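Local coordinates for protein aminofutalosine deaminase (Helicobacter pylori, PDB 7LKK) that hydrolytically deaminates aminofutalosine in the menaquinone pathway of this bacterium, using a metal-dependent amidohydrolase active site that here holds iron and a coformycin inhibitor, at residues Gly20-Phe25 with Phe65-Val70; His221-Leu226 with Gln277-Glu282; Thr271-Asn276 with Lys292-Ile297; Ser388-Asn393 with Lys410-Leu415. All coordinates share one frame; numbering follows the deposited sequence.

Contact 1 of 4, residues Gly20-Phe25 with Phe65-Val70; sequences GASLVF and FFENSV
A parallel strand pair that turns a corner together joins Gly20-Phe25 to Phe65-Val70, in the small beta domain that accompanies the amidohydrolase barrel. Gly20 and Ala21 pair with Phe65 and Phe66: Phe66 N donates to Gly20 O at 2.8 Å from above the carbonyl plane. Phe65, its CG anti to the backbone N (chi1 -171°), folds its ring back over the neighbouring strand, so that one face lies on Ala21 CA and CZ comes 3.4 Å from Ala21 C. Beyond Ala21 the register slips by two residues, a beta bulge, because a type II turn from Phe66 to Ser69 takes up the extra length. Ser22 OG fastens that turn by accepting from Asn68 N at 2.8 Å, while Ser69 OG donates to Glu67 O. The strands rejoin on the second sheet, where Leu23 N points nearly along the C=O axis of Ser69 at 3.2 Å from its O. Val70 splits its two methyls: CG2 rests on Leu23 CB, and CG1 stands over a face of the Phe25 ring, 3.8 Å from its centroid, in CH-pi contact. Ala401 and Ile402 of helix 401-408 also pack on Phe25.

Contact 2 of 4, residues His221-Leu226 with Gln277-Glu282; sequences HFLESL and QFASLE. With FE (Fe (III) ion), chain E; MCF ((8R)-3-(5-S-methyl-5-thio-beta-D-ribofuranosyl)-3,6,7,8-tetrahydroimidazo[4,5-d][1,3]diazepin-8-ol), chain J.
One face of the Phe278 ring lies on the peptide between Ser225 and Leu226, with Leu226 N 3.4 Å above the plane over the ring centre and Ser225 C nearer the rim; Leu223 O sits at the ring edge. Leu226 CB adds an apolar touch, 3.7 Å from Phe278 CE1. The His221 ring carries the inhibitor on one face, MCF C5 being over its centre, while the Phe222 ring is covered on one face by Leu223 CG. A single direct hydrogen bond runs across, from Phe278 N to Leu223 O, 3.1 Å long, fairly straight at 161° and in the carbonyl plane. Leu223 CD1 reaches across to Ala279 CA; elsewhere, a water accepts from Gln277 NE2 and donates to Glu224 O. Glu224, CG anti to the backbone N (chi1 -172°) and extended beyond, sends OE1 to accept from MCF N6 at 2.7 Å; Glu228 holds the backbone N of Leu223 and Glu224. His221 NE2 binds the iron at 2.4 Å and MCF O8 binds it too; His79, His81 and Asp328 complete the metal site. His221 at its strand's C-terminal end and Glu224 on the following loop thus form part of the active-site arrangement of the amidohydrolase TIM barrel.

Contact 3 of 4, residues Thr271-Asn276 with Lys292-Ile297; sequences TLFVHN and KNAFLI
Ile297 is the main bump of this interface: with CG1 anti to the carbonyl carbon (chi1 -44°) and CD1 bent back, it fills the notch between Leu272 and Val274 on the neighbouring strand. Ile297 CD1 meets Leu272 CD2 at 3.8 Å, while Ile297 CB lies 4.0 Å from Val274 CG2, the chains crossing obliquely in both cases. Leu272 CG also approaches Phe295 CB, so Leu272, Val274, Phe295 and Ile297 share one face of the sheet, where His79 of strand 69-80 touches both Val274 and Ile297. On the other face Leu296 sends CD2 into the hollow between Phe273 CB, at 3.8 Å, and Asn276 ND2, at 3.7 Å. Ile287 of helix 281-291 presses on Phe273 and Ala294 there, and Leu284 on Leu296. This is a parallel beta-alpha-beta unit of the TIM barrel, in which helix 281-291 links the two strands and covers their outer side; the short strand axes diverge by 24°. The backbone bonds tighten toward the C-terminal end, from Phe295 N to Thr271 O at 3.1 Å through to His275 N, which points nearly along the C=O axis of Ile297. Phe273 O is gripped twice: Ile297 N reaches it from across the pair, and Asn276 ND2 comes from well above the carbonyl plane in a nearly straight bond of 2.9 Å (175°), with the carbonyl oxygen lying in the amide plane. Just past Val274, the His275 ring lies with one face on Val274 CG1, and its NE2 is hydrogen-bonded to O8 of the bound inhibitor.

Contact 4 of 4, residues Ser388-Asn393 with Lys410-Leu415; sequences SVFGFN and KEVERL
An antiparallel strand pair broken by a classic beta bulge joins Ser388-Asn393 to Lys410-Leu415 in the beta domain beside the barrel, with strand 387-391 lying between strands 69-80 and 414-417. Glu413 and Arg414 both face Val389, whose O accepts from two amides: Glu413 N at 2.7 Å, nearly along the C=O axis, and Arg414 N at 3.1 Å on a lone pair. Val389 N returns a bond of 2.8 Å to Arg414 O. Val389 and Arg414 lie side by side, CB to CB at 3.8 Å. The Phe390 ring turns one face to Val412, CG2 standing over it 3.8 Å from the centroid in a CH-pi contact, while Phe405 of helix 401-408 meets the ring edge-to-face. Val412 CG2, anti to the backbone N, also touches Ser388 CB at 3.7 Å. Where the strands part, a water accepts from Gly391 N and donates to Glu411 O. Glu413, extended beyond CG, lays OE1 against Gly391 CA, and Arg414 NH1 donates to Glu413 O. The doubly held Val389 carbonyl fixes the bulge, and the like charges of the close Arg414 and Arg421 would be expected to repel and to favour screening.

How the contacts relate
Contacts 1 and 4 belong to the beta domain and touch: Val70 N and Asn68 O of contact 1 probably bond to Phe390 O and Phe392 N of contact 4. Contact 1 is largely buried, contact 4 only partly, and each absorbs a beta bulge, in a parallel and an antiparallel pair respectively. Contacts 2 and 3 lie in the barrel, interleaved along the chain: helix 281-291, whose start lies in contact 2, connects the strands of contact 3, and Phe222 N of one probably bonds to Val274 O of the other. Contact 3 is a regular buried strand pair, whereas contact 2 joins mostly loops and holds a metal ligand; both reach the inhibitor, contact 3 through His275.

Contact 1 of 4, residues Gly20-Phe25 with Phe65-Val70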
# COMPACT_ATOMS: atom_id res chain seq x y z
N GLY A 20 -8.20 27.32 12.43
CA GLY A 20 -7.02 27.50 11.62
C GLY A 20 -6.01 26.39 11.90
O GLY A 20 -6.12 25.66 12.89
N ALA A 21 -5.05 26.28 11.00
CA ALA A 21 -4.00 25.27 11.13
C ALA A 21 -2.74 25.77 10.46
O ALA A 21 -2.77 26.71 9.65
CB ALA A 21 -4.44 23.92 10.53
N SER A 22 -1.62 25.13 10.80
CA SER A 22 -0.33 25.52 10.22
C SER A 22 -0.34 25.38 8.70
O SER A 22 0.34 26.13 8.00
CB SER A 22 0.79 24.68 10.82
OG SER A 22 0.82 24.79 12.23
N LEU A 23 -1.09 24.41 8.19
CA LEU A 23 -1.21 24.17 6.76
C LEU A 23 -2.68 24.00 6.42
O LEU A 23 -3.40 23.28 7.13
CB LEU A 23 -0.41 22.94 6.32
CG LEU A 23 1.11 23.03 6.49
CD1 LEU A 23 1.73 21.64 6.52
CD2 LEU A 23 1.71 23.87 5.38
N VAL A 24 -3.13 24.65 5.36
CA VAL A 24 -4.49 24.54 4.87
C VAL A 24 -4.45 24.14 3.40
O VAL A 24 -3.79 24.80 2.60
CB VAL A 24 -5.28 25.85 5.04
CG1 VAL A 24 -6.68 25.72 4.46
CG2 VAL A 24 -5.34 26.24 6.51
N PHE A 25 -5.13 23.05 3.06
CA PHE A 25 -5.25 22.59 1.68
C PHE A 25 -6.59 23.08 1.15
O PHE A 25 -7.65 22.63 1.59
CB PHE A 25 -5.16 21.06 1.59
CG PHE A 25 -3.84 20.49 2.05
CD1 PHE A 25 -2.73 21.31 2.23
CD2 PHE A 25 -3.71 19.13 2.27
CE1 PHE A 25 -1.53 20.77 2.65
CE2 PHE A 25 -2.51 18.59 2.68
CZ PHE A 25 -1.42 19.41 2.87
N PHE A 65 -6.86 27.30 16.86
CA PHE A 65 -5.75 27.08 15.94
C PHE A 65 -5.09 25.75 16.26
O PHE A 65 -4.84 25.45 17.44
CB PHE A 65 -4.70 28.21 16.01
CG PHE A 65 -3.66 28.13 14.93
CD1 PHE A 65 -3.91 28.66 13.67
CD2 PHE A 65 -2.44 27.52 15.16
CE1 PHE A 65 -2.96 28.58 12.67
CE2 PHE A 65 -1.48 27.44 14.16
CZ PHE A 65 -1.74 27.97 12.92
N PHE A 66 -4.80 24.96 15.23
CA PHE A 66 -4.21 23.64 15.38
C PHE A 66 -2.79 23.68 14.83
O PHE A 66 -2.57 23.58 13.62
CB PHE A 66 -5.07 22.58 14.68
CG PHE A 66 -6.42 22.39 15.32
CD1 PHE A 66 -6.60 21.44 16.32
CD2 PHE A 66 -7.50 23.15 14.92
CE1 PHE A 66 -7.84 21.26 16.91
CE2 PHE A 66 -8.74 22.98 15.51
CZ PHE A 66 -8.91 22.03 16.50
N GLU A 67 -1.82 23.83 15.73
CA GLU A 67 -0.42 23.84 15.35
C GLU A 67 0.01 22.47 14.82
O GLU A 67 -0.48 21.43 15.27
CB GLU A 67 0.45 24.22 16.55
CG GLU A 67 1.77 24.87 16.20
CD GLU A 67 2.60 25.20 17.43
OE1 GLU A 67 3.83 25.35 17.31
OE2 GLU A 67 2.01 25.30 18.53
N ASN A 68 0.92 22.49 13.84
CA ASN A 68 1.48 21.28 13.24
C ASN A 68 0.39 20.36 12.70
O ASN A 68 0.52 19.13 12.73
CB ASN A 68 2.37 20.53 14.24
CG ASN A 68 3.60 21.32 14.62
OD1 ASN A 68 4.00 22.24 13.90
ND2 ASN A 68 4.19 20.99 15.76
N SER A 69 -0.69 20.95 12.20
CA SER A 69 -1.83 20.20 11.71
C SER A 69 -2.17 20.66 10.30
O SER A 69 -1.68 21.68 9.81
CB SER A 69 -3.04 20.37 12.64
OG SER A 69 -2.70 20.00 13.97
N VAL A 70 -3.02 19.88 9.64
CA VAL A 70 -3.48 20.17 8.29
C VAL A 70 -4.99 20.33 8.32
O VAL A 70 -5.71 19.44 8.81
CB VAL A 70 -3.06 19.08 7.29
CG1 VAL A 70 -3.78 19.27 5.96
CG2 VAL A 70 -1.55 19.09 7.10

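Contact 2 of 4, residues His221-Leu226 with Gln277-Glu282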
# COMPACT_ATOMS: atom_id res chain seq x y z
N HIS A 221 -20.11 0.30 -13.69
CA HIS A 221 -18.80 -0.33 -13.83
C HIS A 221 -18.51 -0.51 -15.31
O HIS A 221 -19.35 -1.02 -16.06
CB HIS A 221 -18.75 -1.67 -13.11
CG HIS A 221 -19.08 -1.59 -11.65
ND1 HIS A 221 -20.33 -1.87 -11.15
CD2 HIS A 221 -18.31 -1.26 -10.59
CE1 HIS A 221 -20.32 -1.72 -9.84
NE2 HIS A 221 -19.10 -1.35 -9.47
N PHE A 222 -17.32 -0.10 -15.75
CA PHE A 222 -17.00 -0.09 -17.17
C PHE A 222 -15.60 -0.66 -17.40
O PHE A 222 -14.63 -0.14 -16.85
CB PHE A 222 -17.10 1.33 -17.74
CG PHE A 222 -17.00 1.38 -19.24
CD1 PHE A 222 -17.91 0.70 -20.02
CD2 PHE A 222 -15.99 2.10 -19.85
CE1 PHE A 222 -17.82 0.73 -21.40
CE2 PHE A 222 -15.90 2.14 -21.23
CZ PHE A 222 -16.81 1.46 -22.00
N LEU A 223 -15.53 -1.71 -18.22
CA LEU A 223 -14.27 -2.28 -18.72
C LEU A 223 -13.26 -2.47 -17.59
O LEU A 223 -12.14 -1.94 -17.61
CB LEU A 223 -13.72 -1.44 -19.87
CG LEU A 223 -14.67 -1.35 -21.07
CD1 LEU A 223 -14.00 -0.70 -22.28
CD2 LEU A 223 -15.21 -2.72 -21.44
N GLU A 224 -13.68 -3.24 -16.60
CA GLU A 224 -12.89 -3.53 -15.41
C GLU A 224 -11.94 -4.71 -15.60
O GLU A 224 -11.03 -4.89 -14.78
CB GLU A 224 -13.84 -3.80 -14.24
CG GLU A 224 -13.19 -3.94 -12.88
CD GLU A 224 -14.21 -4.20 -11.79
OE1 GLU A 224 -15.41 -4.33 -12.11
OE2 GLU A 224 -13.81 -4.28 -10.61
N SER A 225 -12.10 -5.49 -16.66
CA SER A 225 -11.30 -6.69 -16.83
C SER A 225 -11.06 -6.95 -18.30
O SER A 225 -11.76 -6.43 -19.17
CB SER A 225 -11.97 -7.91 -16.19
OG SER A 225 -13.20 -8.21 -16.84
N LEU A 226 -10.03 -7.76 -18.58
CA LEU A 226 -9.82 -8.25 -19.93
C LEU A 226 -10.97 -9.15 -20.37
O LEU A 226 -11.35 -9.15 -21.55
CB LEU A 226 -8.49 -8.99 -20.02
CG LEU A 226 -8.14 -9.63 -21.37
CD1 LEU A 226 -8.19 -8.60 -22.49
CD2 LEU A 226 -6.76 -10.29 -21.31
N GLN A 277 -9.96 0.42 -16.60
CA GLN A 277 -8.56 0.19 -16.94
C GLN A 277 -8.38 -0.42 -18.32
O GLN A 277 -7.30 -0.28 -18.92
CB GLN A 277 -7.86 -0.71 -15.92
CG GLN A 277 -8.20 -0.42 -14.48
CD GLN A 277 -9.32 -1.29 -13.99
OE1 GLN A 277 -10.49 -1.00 -14.23
NE2 GLN A 277 -8.98 -2.38 -13.31
N PHE A 278 -9.40 -1.11 -18.85
CA PHE A 278 -9.32 -1.73 -20.16
C PHE A 278 -10.06 -0.94 -21.23
O PHE A 278 -10.31 -1.46 -22.32
CB PHE A 278 -9.83 -3.17 -20.09
CG PHE A 278 -8.93 -4.08 -19.30
CD1 PHE A 278 -7.95 -4.83 -19.93
CD2 PHE A 278 -9.05 -4.16 -17.92
CE1 PHE A 278 -7.12 -5.66 -19.20
CE2 PHE A 278 -8.21 -4.98 -17.19
CZ PHE A 278 -7.25 -5.73 -17.83
N ALA A 279 -10.42 0.31 -20.94
CA ALA A 279 -10.96 1.20 -21.95
C ALA A 279 -9.83 1.80 -22.76
O ALA A 279 -8.88 2.37 -22.20
CB ALA A 279 -11.79 2.31 -21.30
N SER A 280 -9.91 1.65 -24.08
CA SER A 280 -8.91 2.25 -24.96
C SER A 280 -9.04 3.77 -24.93
O SER A 280 -9.98 4.34 -24.36
CB SER A 280 -9.08 1.73 -26.38
OG SER A 280 -10.27 2.24 -26.96
N LEU A 281 -8.08 4.44 -25.56
CA LEU A 281 -8.13 5.90 -25.66
C LEU A 281 -9.38 6.35 -26.42
O LEU A 281 -10.03 7.33 -26.04
CB LEU A 281 -6.87 6.43 -26.32
CG LEU A 281 -6.76 7.96 -26.45
CD1 LEU A 281 -6.89 8.62 -25.09
CD2 LEU A 281 -5.46 8.36 -27.13
N GLU A 282 -9.72 5.63 -27.50
CA GLU A 282 -10.94 5.97 -28.24
C GLU A 282 -12.17 5.83 -27.36
O GLU A 282 -13.08 6.67 -27.40
CB GLU A 282 -11.06 5.09 -29.48
CG GLU A 282 -12.28 5.41 -30.33
CD GLU A 282 -12.67 4.28 -31.27
OE1 GLU A 282 -11.77 3.53 -31.70
OE2 GLU A 282 -13.87 4.15 -31.57
FE FE E . -18.09 -1.30 -7.33
O8 MCF J . -17.12 -2.73 -8.26
C8 MCF J . -16.65 -3.86 -7.57
C7 MCF J . -16.03 -4.90 -8.50
N6 MCF J . -16.66 -4.88 -9.79
C5 MCF J . -18.10 -4.94 -9.88
N4 MCF J . -19.03 -5.00 -8.75
C10 MCF J . -18.86 -5.05 -7.28
C9 MCF J . -17.74 -4.50 -6.68
N1 MCF J . -17.85 -4.68 -5.37
C2 MCF J . -19.00 -5.31 -5.11
N3 MCF J . -19.61 -5.52 -6.28
C1S MCF J . -20.93 -6.22 -6.38
C2S MCF J . -21.91 -5.56 -7.38
O2S MCF J . -22.59 -4.54 -6.78
O4S MCF J . -20.76 -7.40 -6.85
C4S MCF J . -22.16 -7.80 -7.57
C3S MCF J . -22.86 -6.71 -7.71
O3S MCF J . -24.00 -6.72 -6.73
C5S MCF J . -21.87 -8.41 -8.93
S5S MCF J . -23.16 -9.61 -9.34
C6S MCF J . -23.15 -9.91 -11.14
O HOH W 1 -10.20 -5.07 -12.03

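Contact 3 of 4, residues Thr271-Asn276 with Lys292-Ile297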
# COMPACT_ATOMS: atom_id res chain seq x y z
N THR A 271 -22.97 10.79 -15.43
CA THR A 271 -22.74 9.38 -15.14
C THR A 271 -21.31 9.16 -14.66
O THR A 271 -20.36 9.62 -15.29
CB THR A 271 -23.00 8.52 -16.38
OG1 THR A 271 -24.37 8.67 -16.79
CG2 THR A 271 -22.73 7.05 -16.08
N LEU A 272 -21.18 8.44 -13.55
CA LEU A 272 -19.88 8.00 -13.05
C LEU A 272 -19.50 6.69 -13.72
O LEU A 272 -20.28 5.73 -13.72
CB LEU A 272 -19.91 7.82 -11.53
CG LEU A 272 -19.83 9.04 -10.61
CD1 LEU A 272 -21.06 9.93 -10.74
CD2 LEU A 272 -19.66 8.59 -9.17
N PHE A 273 -18.30 6.65 -14.29
CA PHE A 273 -17.74 5.44 -14.90
C PHE A 273 -16.61 4.94 -14.01
O PHE A 273 -15.62 5.65 -13.82
CB PHE A 273 -17.23 5.72 -16.31
CG PHE A 273 -18.32 5.77 -17.34
CD1 PHE A 273 -19.07 6.92 -17.51
CD2 PHE A 273 -18.58 4.67 -18.15
CE1 PHE A 273 -20.07 6.97 -18.46
CE2 PHE A 273 -19.58 4.72 -19.10
CZ PHE A 273 -20.33 5.87 -19.26
N VAL A 274 -16.78 3.74 -13.45
CA VAL A 274 -15.87 3.19 -12.45
C VAL A 274 -14.91 2.20 -13.10
O VAL A 274 -15.31 1.43 -13.99
CB VAL A 274 -16.66 2.53 -11.31
CG1 VAL A 274 -15.73 2.07 -10.20
CG2 VAL A 274 -17.71 3.49 -10.77
N HIS A 275 -13.65 2.24 -12.66
CA HIS A 275 -12.57 1.32 -13.04
C HIS A 275 -11.93 1.73 -14.37
O HIS A 275 -10.96 2.49 -14.37
CB HIS A 275 -13.06 -0.13 -13.08
CG HIS A 275 -13.65 -0.59 -11.77
ND1 HIS A 275 -12.95 -0.53 -10.59
CD2 HIS A 275 -14.87 -1.09 -11.47
CE1 HIS A 275 -13.71 -0.99 -9.61
NE2 HIS A 275 -14.88 -1.34 -10.12
N ASN A 276 -12.44 1.22 -15.49
CA ASN A 276 -12.09 1.67 -16.84
C ASN A 276 -10.68 1.30 -17.30
O ASN A 276 -10.23 1.83 -18.33
CB ASN A 276 -12.25 3.18 -17.02
CG ASN A 276 -13.52 3.72 -16.38
OD1 ASN A 276 -14.61 3.58 -16.92
ND2 ASN A 276 -13.37 4.37 -15.23
N LYS A 292 -20.80 13.91 -21.96
CA LYS A 292 -20.69 15.34 -21.67
C LYS A 292 -20.30 15.60 -20.22
O LYS A 292 -19.41 16.41 -19.95
CB LYS A 292 -21.99 16.08 -21.99
CG LYS A 292 -22.48 15.99 -23.42
CD LYS A 292 -21.41 16.36 -24.43
CE LYS A 292 -22.01 16.44 -25.83
NZ LYS A 292 -22.73 15.18 -26.20
N ASN A 293 -20.97 14.94 -19.28
CA ASN A 293 -20.65 15.10 -17.86
C ASN A 293 -20.27 13.77 -17.23
O ASN A 293 -20.89 13.32 -16.26
CB ASN A 293 -21.82 15.74 -17.11
CG ASN A 293 -21.90 17.24 -17.33
OD1 ASN A 293 -21.03 17.99 -16.90
ND2 ASN A 293 -22.96 17.68 -18.01
N ALA A 294 -19.24 13.12 -17.78
CA ALA A 294 -18.74 11.86 -17.25
C ALA A 294 -17.71 12.10 -16.14
O ALA A 294 -17.01 13.11 -16.13
CB ALA A 294 -18.12 11.02 -18.36
N PHE A 295 -17.62 11.13 -15.23
CA PHE A 295 -16.70 11.21 -14.10
C PHE A 295 -16.05 9.85 -13.91
O PHE A 295 -16.71 8.89 -13.49
CB PHE A 295 -17.43 11.65 -12.83
CG PHE A 295 -17.93 13.06 -12.87
CD1 PHE A 295 -17.12 14.11 -12.48
CD2 PHE A 295 -19.21 13.34 -13.31
CE1 PHE A 295 -17.58 15.42 -12.53
CE2 PHE A 295 -19.68 14.64 -13.37
CZ PHE A 295 -18.86 15.68 -12.97
N LEU A 296 -14.75 9.76 -14.20
CA LEU A 296 -14.02 8.51 -14.03
C LEU A 296 -13.70 8.30 -12.55
O LEU A 296 -13.16 9.19 -11.89
CB LEU A 296 -12.73 8.53 -14.85
CG LEU A 296 -12.89 8.63 -16.37
CD1 LEU A 296 -11.56 8.34 -17.05
CD2 LEU A 296 -13.97 7.68 -16.87
N ILE A 297 -14.02 7.11 -12.05
CA ILE A 297 -13.72 6.72 -10.68
C ILE A 297 -12.71 5.58 -10.73
O ILE A 297 -12.90 4.61 -11.48
CB ILE A 297 -14.99 6.29 -9.92
CG1 ILE A 297 -16.14 7.27 -10.18
CG2 ILE A 297 -14.70 6.17 -8.43
CD1 ILE A 297 -15.91 8.66 -9.63

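Contact 4 of 4, residues Ser388-Asn393 with Lys410-Leu415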
# COMPACT_ATOMS: atom_id res chain seq x y z
N SER A 388 -11.96 18.71 7.74
CA SER A 388 -11.16 17.78 8.52
C SER A 388 -9.91 18.48 9.04
O SER A 388 -9.35 19.35 8.36
CB SER A 388 -10.74 16.57 7.68
OG SER A 388 -11.84 15.76 7.32
N VAL A 389 -9.50 18.11 10.25
CA VAL A 389 -8.23 18.54 10.82
C VAL A 389 -7.44 17.29 11.21
O VAL A 389 -7.94 16.44 11.95
CB VAL A 389 -8.43 19.46 12.04
CG1 VAL A 389 -7.09 19.82 12.67
CG2 VAL A 389 -9.19 20.72 11.64
N PHE A 390 -6.21 17.19 10.70
CA PHE A 390 -5.31 16.08 11.02
C PHE A 390 -4.08 16.64 11.73
O PHE A 390 -3.43 17.56 11.21
CB PHE A 390 -4.87 15.34 9.75
CG PHE A 390 -5.95 14.49 9.13
CD1 PHE A 390 -6.91 15.05 8.30
CD2 PHE A 390 -6.00 13.12 9.38
CE1 PHE A 390 -7.90 14.27 7.73
CE2 PHE A 390 -6.99 12.34 8.81
CZ PHE A 390 -7.93 12.91 7.98
N GLY A 391 -3.76 16.08 12.88
CA GLY A 391 -2.65 16.55 13.69
C GLY A 391 -1.40 15.71 13.49
O GLY A 391 -1.49 14.49 13.32
N PHE A 392 -0.25 16.37 13.51
CA PHE A 392 1.04 15.71 13.31
C PHE A 392 2.03 16.22 14.35
O PHE A 392 1.74 17.13 15.13
CB PHE A 392 1.57 15.94 11.89
CG PHE A 392 0.64 15.47 10.81
CD1 PHE A 392 0.58 14.13 10.47
CD2 PHE A 392 -0.18 16.37 10.14
CE1 PHE A 392 -0.28 13.69 9.48
CE2 PHE A 392 -1.04 15.93 9.15
CZ PHE A 392 -1.09 14.59 8.82
N ASN A 393 3.22 15.62 14.36
CA ASN A 393 4.28 15.97 15.30
C ASN A 393 5.28 16.97 14.72
O ASN A 393 6.21 17.36 15.43
CB ASN A 393 5.02 14.71 15.75
CG ASN A 393 4.08 13.63 16.25
OD1 ASN A 393 3.29 13.85 17.18
ND2 ASN A 393 4.16 12.45 15.65
N LYS A 410 -3.57 9.21 9.29
CA LYS A 410 -4.25 7.95 9.60
C LYS A 410 -5.64 8.17 10.17
O LYS A 410 -6.61 7.63 9.64
CB LYS A 410 -3.39 7.12 10.56
CG LYS A 410 -2.45 6.16 9.84
CD LYS A 410 -1.04 6.21 10.40
CE LYS A 410 -0.95 5.51 11.74
NZ LYS A 410 0.44 5.51 12.27
N GLU A 411 -5.77 8.97 11.24
CA GLU A 411 -7.06 9.23 11.86
C GLU A 411 -7.25 10.74 12.01
O GLU A 411 -6.31 11.46 12.34
CB GLU A 411 -7.18 8.56 13.23
CG GLU A 411 -8.51 8.80 13.93
CD GLU A 411 -8.83 7.75 14.97
OE1 GLU A 411 -8.48 6.57 14.75
OE2 GLU A 411 -9.43 8.10 16.01
N VAL A 412 -8.47 11.20 11.76
CA VAL A 412 -8.75 12.63 11.82
C VAL A 412 -8.81 13.08 13.28
O VAL A 412 -9.23 12.33 14.18
CB VAL A 412 -10.06 12.95 11.07
CG1 VAL A 412 -11.29 12.63 11.91
CG2 VAL A 412 -10.07 14.40 10.62
N GLU A 413 -8.37 14.31 13.52
CA GLU A 413 -8.40 14.90 14.85
C GLU A 413 -9.67 15.70 15.09
O GLU A 413 -10.23 15.68 16.19
CB GLU A 413 -7.18 15.80 15.06
CG GLU A 413 -6.90 16.14 16.51
CD GLU A 413 -5.82 17.20 16.65
OE1 GLU A 413 -5.18 17.54 15.63
OE2 GLU A 413 -5.60 17.68 17.78
N ARG A 414 -10.15 16.40 14.06
CA ARG A 414 -11.43 17.08 14.10
C ARG A 414 -12.14 16.84 12.78
O ARG A 414 -11.54 16.95 11.71
CB ARG A 414 -11.29 18.59 14.34
CG ARG A 414 -10.75 18.95 15.71
CD ARG A 414 -11.75 18.63 16.80
NE ARG A 414 -11.37 19.21 18.09
CZ ARG A 414 -10.40 18.73 18.86
NH1 ARG A 414 -9.72 17.66 18.50
NH2 ARG A 414 -10.12 19.33 20.01
N LEU A 415 -13.43 16.51 12.86
CA LEU A 415 -14.28 16.38 11.68
C LEU A 415 -15.51 17.24 11.90
O LEU A 415 -16.24 17.04 12.87
CB LEU A 415 -14.66 14.92 11.42
CG LEU A 415 -15.51 14.68 10.17
CD1 LEU A 415 -14.80 15.18 8.92
CD2 LEU A 415 -15.87 13.20 10.04
O HOH W 2 -5.01 13.43 13.47